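PDB 1M1F: endoribonuclease PemK from Escherichia coli, which acts as the toxin of a plasmid-maintaining toxin-antitoxin pair, probably as an endoribonuclease, and helps autoregulate its own operon by binding the promoter. Local coordinates for residues M1-E5 / L26-A31; V43-S47 / T68-C74; T54-V59 / E100-R104. All blocks are in the same frame, centred on the assembly; numbering follows the deposited sequence.

Contact 1 of 3, residues M1-E5 / L26-A31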
loop_
_atom_site.group_PDB
_atom_site.type_symbol
_atom_site.label_atom_id
_atom_site.label_comp_id
_atom_site.label_asym_id
_atom_site.label_seq_id
_atom_site.Cartn_x
_atom_site.Cartn_y
_atom_site.Cartn_z
ATOM N N MET A 1 6.556 -12.498 11.459
ATOM C CA MET A 1 6.508 -12.501 9.970
ATOM C C MET A 1 7.522 -11.520 9.408
ATOM O O MET A 1 7.575 -10.354 9.800
ATOM C CB MET A 1 5.095 -12.225 9.461
ATOM C CG MET A 1 4.626 -10.795 9.477
ATOM S SD MET A 1 3.418 -10.505 8.159
ATOM C CE MET A 1 1.993 -11.149 9.135
ATOM N N GLU A 2 8.373 -12.042 8.535
ATOM C CA GLU A 2 9.446 -11.289 7.918
ATOM C C GLU A 2 9.170 -10.712 6.518
ATOM O O GLU A 2 8.426 -11.266 5.702
ATOM C CB GLU A 2 10.678 -12.204 7.764
ATOM C CG GLU A 2 11.156 -12.973 8.994
ATOM C CD GLU A 2 11.762 -12.091 10.063
ATOM O OE1 GLU A 2 12.559 -11.192 9.720
ATOM O OE2 GLU A 2 11.447 -12.311 11.258
ATOM N N ARG A 3 9.822 -9.589 6.248
ATOM C CA ARG A 3 9.912 -9.077 4.903
ATOM C C ARG A 3 10.435 -10.214 4.030
ATOM O O ARG A 3 11.345 -10.952 4.425
ATOM C CB ARG A 3 10.916 -7.935 4.862
ATOM C CG ARG A 3 11.335 -7.545 3.464
ATOM C CD ARG A 3 12.349 -6.424 3.447
ATOM N NE ARG A 3 11.713 -5.158 3.780
ATOM C CZ ARG A 3 12.326 -4.133 4.336
ATOM N NH1 ARG A 3 13.618 -4.205 4.615
ATOM N NH2 ARG A 3 11.643 -3.030 4.614
ATOM N N GLY A 4 9.881 -10.340 2.830
ATOM C CA GLY A 4 10.337 -11.346 1.884
ATOM C C GLY A 4 9.583 -12.665 1.913
ATOM O O GLY A 4 9.820 -13.537 1.071
ATOM N N GLU A 5 8.679 -12.827 2.869
ATOM C CA GLU A 5 7.835 -14.011 2.901
ATOM C C GLU A 5 6.676 -13.858 1.937
ATOM O O GLU A 5 6.125 -12.771 1.765
ATOM C CB GLU A 5 7.272 -14.271 4.297
ATOM C CG GLU A 5 8.333 -14.653 5.312
ATOM C CD GLU A 5 7.821 -14.753 6.735
ATOM O OE1 GLU A 5 6.676 -14.375 7.016
ATOM O OE2 GLU A 5 8.597 -15.217 7.594
ATOM N N LEU A 26 3.469 -10.848 -1.205
ATOM C CA LEU A 26 4.828 -10.707 -0.695
ATOM C C LEU A 26 4.880 -9.631 0.375
ATOM O O LEU A 26 4.440 -8.510 0.138
ATOM C CB LEU A 26 5.767 -10.339 -1.846
ATOM C CG LEU A 26 7.243 -10.116 -1.512
ATOM C CD1 LEU A 26 7.858 -11.397 -0.959
ATOM C CD2 LEU A 26 7.995 -9.635 -2.736
ATOM N N ILE A 27 5.422 -9.956 1.544
ATOM C CA ILE A 27 5.514 -8.991 2.637
ATOM C C ILE A 27 6.644 -8.002 2.388
ATOM O O ILE A 27 7.788 -8.379 2.152
ATOM C CB ILE A 27 5.676 -9.717 3.998
ATOM C CG1 ILE A 27 4.433 -10.591 4.266
ATOM C CG2 ILE A 27 5.898 -8.703 5.129
ATOM C CD1 ILE A 27 4.360 -11.269 5.633
ATOM N N VAL A 28 6.294 -6.722 2.431
ATOM C CA VAL A 28 7.221 -5.613 2.201
ATOM C C VAL A 28 7.867 -5.079 3.478
ATOM O O VAL A 28 9.031 -4.690 3.475
ATOM C CB VAL A 28 6.453 -4.441 1.519
ATOM C CG1 VAL A 28 7.297 -3.174 1.403
ATOM C CG2 VAL A 28 5.945 -4.875 0.152
ATOM N N THR A 29 7.097 -5.034 4.559
ATOM C CA THR A 29 7.555 -4.434 5.804
ATOM C C THR A 29 8.344 -5.416 6.657
ATOM O O THR A 29 8.136 -6.625 6.569
ATOM C CB THR A 29 6.344 -3.897 6.589
ATOM O OG1 THR A 29 5.214 -4.757 6.373
ATOM C CG2 THR A 29 5.892 -2.541 6.058
ATOM N N PRO A 30 9.236 -4.901 7.502
ATOM C CA PRO A 30 10.068 -5.770 8.346
ATOM C C PRO A 30 9.338 -6.343 9.541
ATOM O O PRO A 30 8.280 -5.869 9.943
ATOM C CB PRO A 30 11.177 -4.851 8.847
ATOM C CG PRO A 30 10.708 -3.477 8.638
ATOM C CD PRO A 30 9.535 -3.475 7.706
ATOM N N ALA A 31 9.952 -7.360 10.136
ATOM C CA ALA A 31 9.393 -8.062 11.279
ATOM C C ALA A 31 8.905 -7.160 12.416
ATOM O O ALA A 31 7.808 -7.364 12.924
ATOM C CB ALA A 31 10.422 -9.048 11.811
HETATM O O HOH W 1 6.842 -10.065 12.929
HETATM O O HOH W 2 11.789 -8.703 8.340
#

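Contact 2 of 3, residues V43-S47 / T68-C74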
loop_
_atom_site.group_PDB
_atom_site.type_symbol
_atom_site.label_atom_id
_atom_site.label_comp_id
_atom_site.label_asym_id
_atom_site.label_seq_id
_atom_site.Cartn_x
_atom_site.Cartn_y
_atom_site.Cartn_z
ATOM N N VAL A 43 2.500 -6.793 -1.351
ATOM C CA VAL A 43 2.202 -6.606 -2.771
ATOM C C VAL A 43 1.765 -7.963 -3.337
ATOM O O VAL A 43 2.317 -9.009 -2.972
ATOM C CB VAL A 43 3.373 -6.006 -3.568
ATOM C CG1 VAL A 43 3.484 -4.521 -3.286
ATOM C CG2 VAL A 43 4.691 -6.716 -3.280
ATOM N N PRO A 44 0.765 -7.969 -4.212
ATOM C CA PRO A 44 0.222 -9.235 -4.707
ATOM C C PRO A 44 1.007 -9.869 -5.842
ATOM O O PRO A 44 1.678 -9.188 -6.611
ATOM C CB PRO A 44 -1.153 -8.829 -5.217
ATOM C CG PRO A 44 -0.968 -7.420 -5.677
ATOM C CD PRO A 44 0.066 -6.809 -4.781
ATOM N N VAL A 45 0.894 -11.191 -5.936
ATOM C CA VAL A 45 1.481 -11.971 -7.018
ATOM C C VAL A 45 0.365 -12.401 -7.960
ATOM O O VAL A 45 -0.683 -12.880 -7.505
ATOM C CB VAL A 45 2.171 -13.229 -6.474
ATOM C CG1 VAL A 45 2.697 -14.110 -7.603
ATOM C CG2 VAL A 45 3.278 -12.838 -5.530
ATOM N N THR A 46 0.579 -12.211 -9.257
ATOM C CA THR A 46 -0.380 -12.614 -10.286
ATOM C C THR A 46 0.332 -13.443 -11.336
ATOM O O THR A 46 1.552 -13.513 -11.363
ATOM C CB THR A 46 -0.987 -11.393 -11.017
ATOM O OG1 THR A 46 0.041 -10.670 -11.715
ATOM C CG2 THR A 46 -1.576 -10.399 -10.057
ATOM N N SER A 47 -0.430 -14.055 -12.231
ATOM C CA SER A 47 0.198 -14.689 -13.374
ATOM C C SER A 47 0.433 -13.556 -14.376
ATOM O O SER A 47 1.554 -13.320 -14.829
ATOM C CB SER A 47 -0.700 -15.756 -13.986
ATOM O OG SER A 47 -1.602 -15.169 -14.905
ATOM N N THR A 68 6.291 -20.554 -5.731
ATOM C CA THR A 68 5.325 -19.598 -6.259
ATOM C C THR A 68 5.724 -19.100 -7.635
ATOM O O THR A 68 6.878 -18.742 -7.846
ATOM C CB THR A 68 5.215 -18.416 -5.296
ATOM O OG1 THR A 68 4.733 -18.867 -4.022
ATOM C CG2 THR A 68 4.177 -17.407 -5.756
ATOM N N THR A 69 4.767 -19.075 -8.560
ATOM C CA THR A 69 5.020 -18.616 -9.918
ATOM C C THR A 69 4.367 -17.268 -10.178
ATOM O O THR A 69 3.514 -16.811 -9.406
ATOM C CB THR A 69 4.475 -19.629 -10.951
ATOM O OG1 THR A 69 3.082 -19.860 -10.715
ATOM C CG2 THR A 69 5.140 -20.997 -10.781
ATOM N N GLY A 70 4.763 -16.630 -11.274
ATOM C CA GLY A 70 4.136 -15.394 -11.690
ATOM C C GLY A 70 5.005 -14.178 -11.525
ATOM O O GLY A 70 6.232 -14.248 -11.629
ATOM N N VAL A 71 4.347 -13.048 -11.297
ATOM C CA VAL A 71 5.039 -11.777 -11.149
ATOM C C VAL A 71 4.509 -11.051 -9.933
ATOM O O VAL A 71 3.332 -11.187 -9.563
ATOM C CB VAL A 71 4.859 -10.867 -12.397
ATOM C CG1 VAL A 71 5.451 -11.525 -13.638
ATOM C CG2 VAL A 71 3.398 -10.521 -12.641
ATOM N N VAL A 72 5.386 -10.276 -9.316
ATOM C CA VAL A 72 5.007 -9.442 -8.194
ATOM C C VAL A 72 4.546 -8.095 -8.736
ATOM O O VAL A 72 5.280 -7.433 -9.473
ATOM C CB VAL A 72 6.199 -9.207 -7.246
ATOM C CG1 VAL A 72 5.766 -8.359 -6.045
ATOM C CG2 VAL A 72 6.818 -10.524 -6.806
ATOM N N ARG A 73 3.334 -7.690 -8.370
ATOM C CA ARG A 73 2.769 -6.429 -8.840
ATOM C C ARG A 73 3.107 -5.328 -7.846
ATOM O O ARG A 73 2.345 -5.049 -6.908
ATOM C CB ARG A 73 1.262 -6.576 -9.046
ATOM C CG ARG A 73 0.911 -7.481 -10.221
ATOM C CD ARG A 73 1.246 -6.878 -11.580
ATOM N NE ARG A 73 0.766 -5.496 -11.703
ATOM C CZ ARG A 73 -0.266 -5.110 -12.452
ATOM N NH1 ARG A 73 -0.941 -5.991 -13.180
ATOM N NH2 ARG A 73 -0.618 -3.827 -12.488
ATOM N N CYS A 74 4.258 -4.700 -8.061
ATOM C CA CYS A 74 4.793 -3.727 -7.119
ATOM C C CYS A 74 4.006 -2.433 -7.097
ATOM O O CYS A 74 4.175 -1.617 -6.193
ATOM C CB CYS A 74 6.262 -3.435 -7.425
ATOM S SG CYS A 74 7.346 -4.873 -7.391
HETATM O O HOH W 3 -0.450 -8.790 -13.566
#

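Contact 3 of 3, residues T54-V59 / E100-R104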
loop_
_atom_site.group_PDB
_atom_site.type_symbol
_atom_site.label_atom_id
_atom_site.label_comp_id
_atom_site.label_asym_id
_atom_site.label_seq_id
_atom_site.Cartn_x
_atom_site.Cartn_y
_atom_site.Cartn_z
ATOM N N THR A 54 10.474 -9.534 -16.222
ATOM C CA THR A 54 10.275 -8.323 -15.455
ATOM C C THR A 54 10.076 -7.149 -16.400
ATOM O O THR A 54 10.809 -6.993 -17.378
ATOM C CB THR A 54 11.488 -8.089 -14.568
ATOM O OG1 THR A 54 11.531 -9.111 -13.567
ATOM C CG2 THR A 54 11.363 -6.783 -13.802
ATOM N N ALA A 55 9.078 -6.326 -16.122
ATOM C CA ALA A 55 8.786 -5.185 -16.967
ATOM C C ALA A 55 8.000 -4.179 -16.143
ATOM O O ALA A 55 6.949 -4.503 -15.590
ATOM C CB ALA A 55 7.996 -5.626 -18.175
ATOM N N GLY A 56 8.514 -2.966 -16.034
ATOM C CA GLY A 56 7.848 -1.936 -15.263
ATOM C C GLY A 56 7.686 -2.371 -13.821
ATOM O O GLY A 56 8.634 -2.841 -13.211
ATOM N N PHE A 57 6.482 -2.234 -13.273
ATOM C CA PHE A 57 6.228 -2.600 -11.868
ATOM C C PHE A 57 6.093 -4.099 -11.623
ATOM O O PHE A 57 5.992 -4.528 -10.475
ATOM C CB PHE A 57 4.989 -1.873 -11.344
ATOM C CG PHE A 57 5.198 -0.394 -11.154
ATOM C CD1 PHE A 57 6.008 0.089 -10.145
ATOM C CD2 PHE A 57 4.578 0.511 -11.987
ATOM C CE1 PHE A 57 6.188 1.440 -9.973
ATOM C CE2 PHE A 57 4.765 1.865 -11.818
ATOM C CZ PHE A 57 5.566 2.323 -10.815
ATOM N N ALA A 58 6.101 -4.898 -12.680
ATOM C CA ALA A 58 5.953 -6.342 -12.552
ATOM C C ALA A 58 7.312 -7.033 -12.493
ATOM O O ALA A 58 8.076 -6.999 -13.454
ATOM C CB ALA A 58 5.133 -6.875 -13.701
ATOM N N VAL A 59 7.622 -7.645 -11.357
ATOM C CA VAL A 59 8.891 -8.328 -11.156
ATOM C C VAL A 59 8.686 -9.824 -11.212
ATOM O O VAL A 59 7.922 -10.385 -10.437
ATOM C CB VAL A 59 9.499 -7.936 -9.799
ATOM C CG1 VAL A 59 10.739 -8.757 -9.520
ATOM C CG2 VAL A 59 9.811 -6.448 -9.775
ATOM N N GLU A 100 14.702 -5.992 -5.640
ATOM C CA GLU A 100 14.127 -5.462 -6.874
ATOM C C GLU A 100 12.730 -4.876 -6.597
ATOM O O GLU A 100 12.369 -3.807 -7.113
ATOM C CB GLU A 100 14.059 -6.540 -7.962
ATOM C CG GLU A 100 13.908 -5.940 -9.346
ATOM C CD GLU A 100 14.198 -6.898 -10.481
ATOM O OE1 GLU A 100 14.206 -6.413 -11.635
ATOM O OE2 GLU A 100 14.431 -8.093 -10.236
ATOM N N VAL A 101 11.945 -5.577 -5.777
ATOM C CA VAL A 101 10.614 -5.119 -5.380
ATOM C C VAL A 101 10.697 -3.802 -4.593
ATOM O O VAL A 101 9.962 -2.847 -4.870
ATOM C CB VAL A 101 9.893 -6.230 -4.592
ATOM C CG1 VAL A 101 8.624 -5.731 -3.928
ATOM C CG2 VAL A 101 9.575 -7.378 -5.525
ATOM N N LEU A 102 11.592 -3.742 -3.618
ATOM C CA LEU A 102 11.794 -2.514 -2.854
ATOM C C LEU A 102 12.196 -1.357 -3.775
ATOM O O LEU A 102 11.754 -0.226 -3.584
ATOM C CB LEU A 102 12.830 -2.714 -1.751
ATOM C CG LEU A 102 12.451 -3.671 -0.624
ATOM C CD1 LEU A 102 13.658 -3.845 0.274
ATOM C CD2 LEU A 102 11.250 -3.191 0.180
ATOM N N GLY A 103 13.035 -1.635 -4.767
ATOM C CA GLY A 103 13.431 -0.628 -5.732
ATOM C C GLY A 103 12.248 -0.061 -6.493
ATOM O O GLY A 103 12.161 1.148 -6.701
ATOM N N ARG A 104 11.337 -0.925 -6.932
ATOM C CA ARG A 104 10.152 -0.454 -7.650
ATOM C C ARG A 104 9.286 0.404 -6.726
ATOM O O ARG A 104 8.831 1.468 -7.116
ATOM C CB ARG A 104 9.297 -1.607 -8.193
ATOM C CG ARG A 104 9.851 -2.448 -9.341
ATOM C CD ARG A 104 10.782 -1.781 -10.249
ATOM N NE ARG A 104 10.721 -2.367 -11.585
ATOM C CZ ARG A 104 11.708 -3.026 -12.176
ATOM N NH1 ARG A 104 12.863 -3.245 -11.551
ATOM N NH2 ARG A 104 11.524 -3.479 -13.406
HETATM O O HOH W 4 13.875 -9.533 -12.420
#

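Contact 1 of 3, residues M1-E5 / L26-A31
Arg3 reaches along the loop after strand 22-27 and grips the carbonyl of Val28. Arg3 NE lies 2.7 Å from Val28 O, with an N-H...O angle of 169°, and the oxygen sits at the guanidinium edge, close to its plane. NH2 adds a weak bond to the same oxygen. CG stands opposite the backbone N (chi1 166°), and a bend at chi3 turns the guanidinium to the carbonyl. The side chain of Ile27 lies under the N-terminal loop, with Ile27 CG2 3.6 Å from Glu2 O.

Two backbone bonds follow: Gly4 N to Ile27 O at 2.9 Å and Ile27 N to Glu5 O at 2.9 Å. A type II turn from Glu2 to Glu5, closed by Glu5 N on Glu2 O, brings Gly4 N and Glu5 O to Ile27. One water accepts from Arg3 N and Ala31 N and donates to Glu2 OE1.

Farther out, Arg89 pairs with Glu5 OE2 and Trp7 donates to OE1. Arg3 NH1 bonds Thr110 O of the second subunit, so Arg3 links this contact to the dimer interface. In the SH3-like sheet of the PemK/MazF family, the contact joins the lead-in to strand 5-10 with the end of strand 22-27. Helix 95-106 packs on Leu26 and Val28.

Contact 2 of 3, residues V43-S47 / T68-C74
The Arg73 guanidinium meets Thr46 through a water that lies at its edge, in its plane. Arg73 NH1 donates to this water at 2.9 Å, and Thr46 OG1 lies 2.7 Å from the same water. Asp75 also holds the guanidinium, through a salt bridge with NH2. The aliphatic part of Arg73 crosses Thr46 at a slant, with Arg73 CG 3.6 Å from Thr46 OG1. Chi1 (-69°), with CG beside the backbone N, lays CG against Thr46. Bends at chi2 and chi3 then turn the guanidinium toward the water and Asp75. The Pro44 ring touches the same arginine nearer its backbone, CG against Arg73 CB.

Beneath runs a twisted antiparallel pairing (144° between strand directions) of strands 41-46 and 71-79 in the SH3-like sheet. Thr46 and Val71 form a hydrogen-bonded pair. Val71 N reaches Thr46 O at 2.8 Å and Thr46 N reaches Val71 O at 3.0 Å. Arg73 N continues the ladder to Pro44 O. Val45 and Val72, the non-hydrogen-bonded pair, put their side chains on the other face from Thr46 and Val71. There Val43 CG2 presses on Val72 CG1 at 3.4 Å, tight for two methyls. Gly70 lets the chain pass close to Thr46: Gly70 CA is 3.2 Å from Thr46 O, and its positive phi (109°) suits a residue without a side chain.

The chemistry is therefore two-faced. Val43 and Val72 pack against Val101 of helix 95-106, and Val45 continues this apolar face toward Leu61 and Thr68. Thr46 and Arg73 make a water-bridged polar patch on the other.

Contact 3 of 3, residues T54-V59 / E100-R104
This is a helix-to-turn contact at the edge of the SH3-like sheet, where helix 95-106 meets the tight turn leading into strand 58-60. A charged side chain holds the turn by its backbone, and a small apolar patch lies beside it. The turn is type II', from Ala55 to Ala58, with Gly56 at its positive-phi corner.

Arg104 carries most of the contact. It grips Gly56 O side-on with two nitrogens, Arg104 NE at 2.7 Å and Arg104 NH2 at 3.0 Å. The oxygen lies close to the guanidinium plane. NH2 approaches in the carbonyl plane, on a lone pair, whereas NE is tilted 33° from that plane. A bend at chi2 (-28°), away from a staggered value, swings the rest of the chain across to the turn. On the same helix, Glu100 OE1 forms a salt bridge with Arg104 NH1 at 3.4 Å, which helps fix the guanidinium.

Thr54 comes against both of these side chains with its methyl: Thr54 CG2 is 3.3 Å from Arg104 NH2 and also touches Glu100 OE1. Its OG1 bonds Ser60 N and also shares a water with Glu100 OE2, a water-mediated link across the contact. Val59 packs under the aliphatic parts of the pair, with Val59 CG2 4.0 Å from Arg104 CG, and its CB meets Val101 CG2. Phe57 turns its ring edge to Arg104 O, with Phe57 CE1 3.9 Å away; that oxygen is hydrogen-bonded by Thr107 OG1. The ring also meets Phe33 of the second subunit, with the planes nearly perpendicular.

One carbonyl thus takes two N-H groups from a single arginine. The nearby carboxylate of Glu100 probably offsets the positive charge. The two bonds and the salt bridge probably restrict how the guanidinium can turn about its own chain.

How the contacts relate
All three contacts belong to one antiparallel sheet and the helix 95-106 packed on it. Each is partly buried, but contact 3 lies farthest from the chain's centre. Contacts 1 and 2 hold neighbouring strands, 22-27 and 41-46, and are joined directly by a probable bond from Leu26 N to Val43 O. Contacts 2 and 3 share the pairing of strands 71-79 and 58-60, with Val72 N on Val59 O. Val101 meets Leu26, Val43, Val72 and Val59, so it ties all three. Contact 2 has a strand ladder, valine packing within and a polar rim. Contact 1 adds an arginine grip to two backbone bonds. Contact 3 relies on side-chain bonds at the outer strand. Contacts 1 and 3 reach the second subunit.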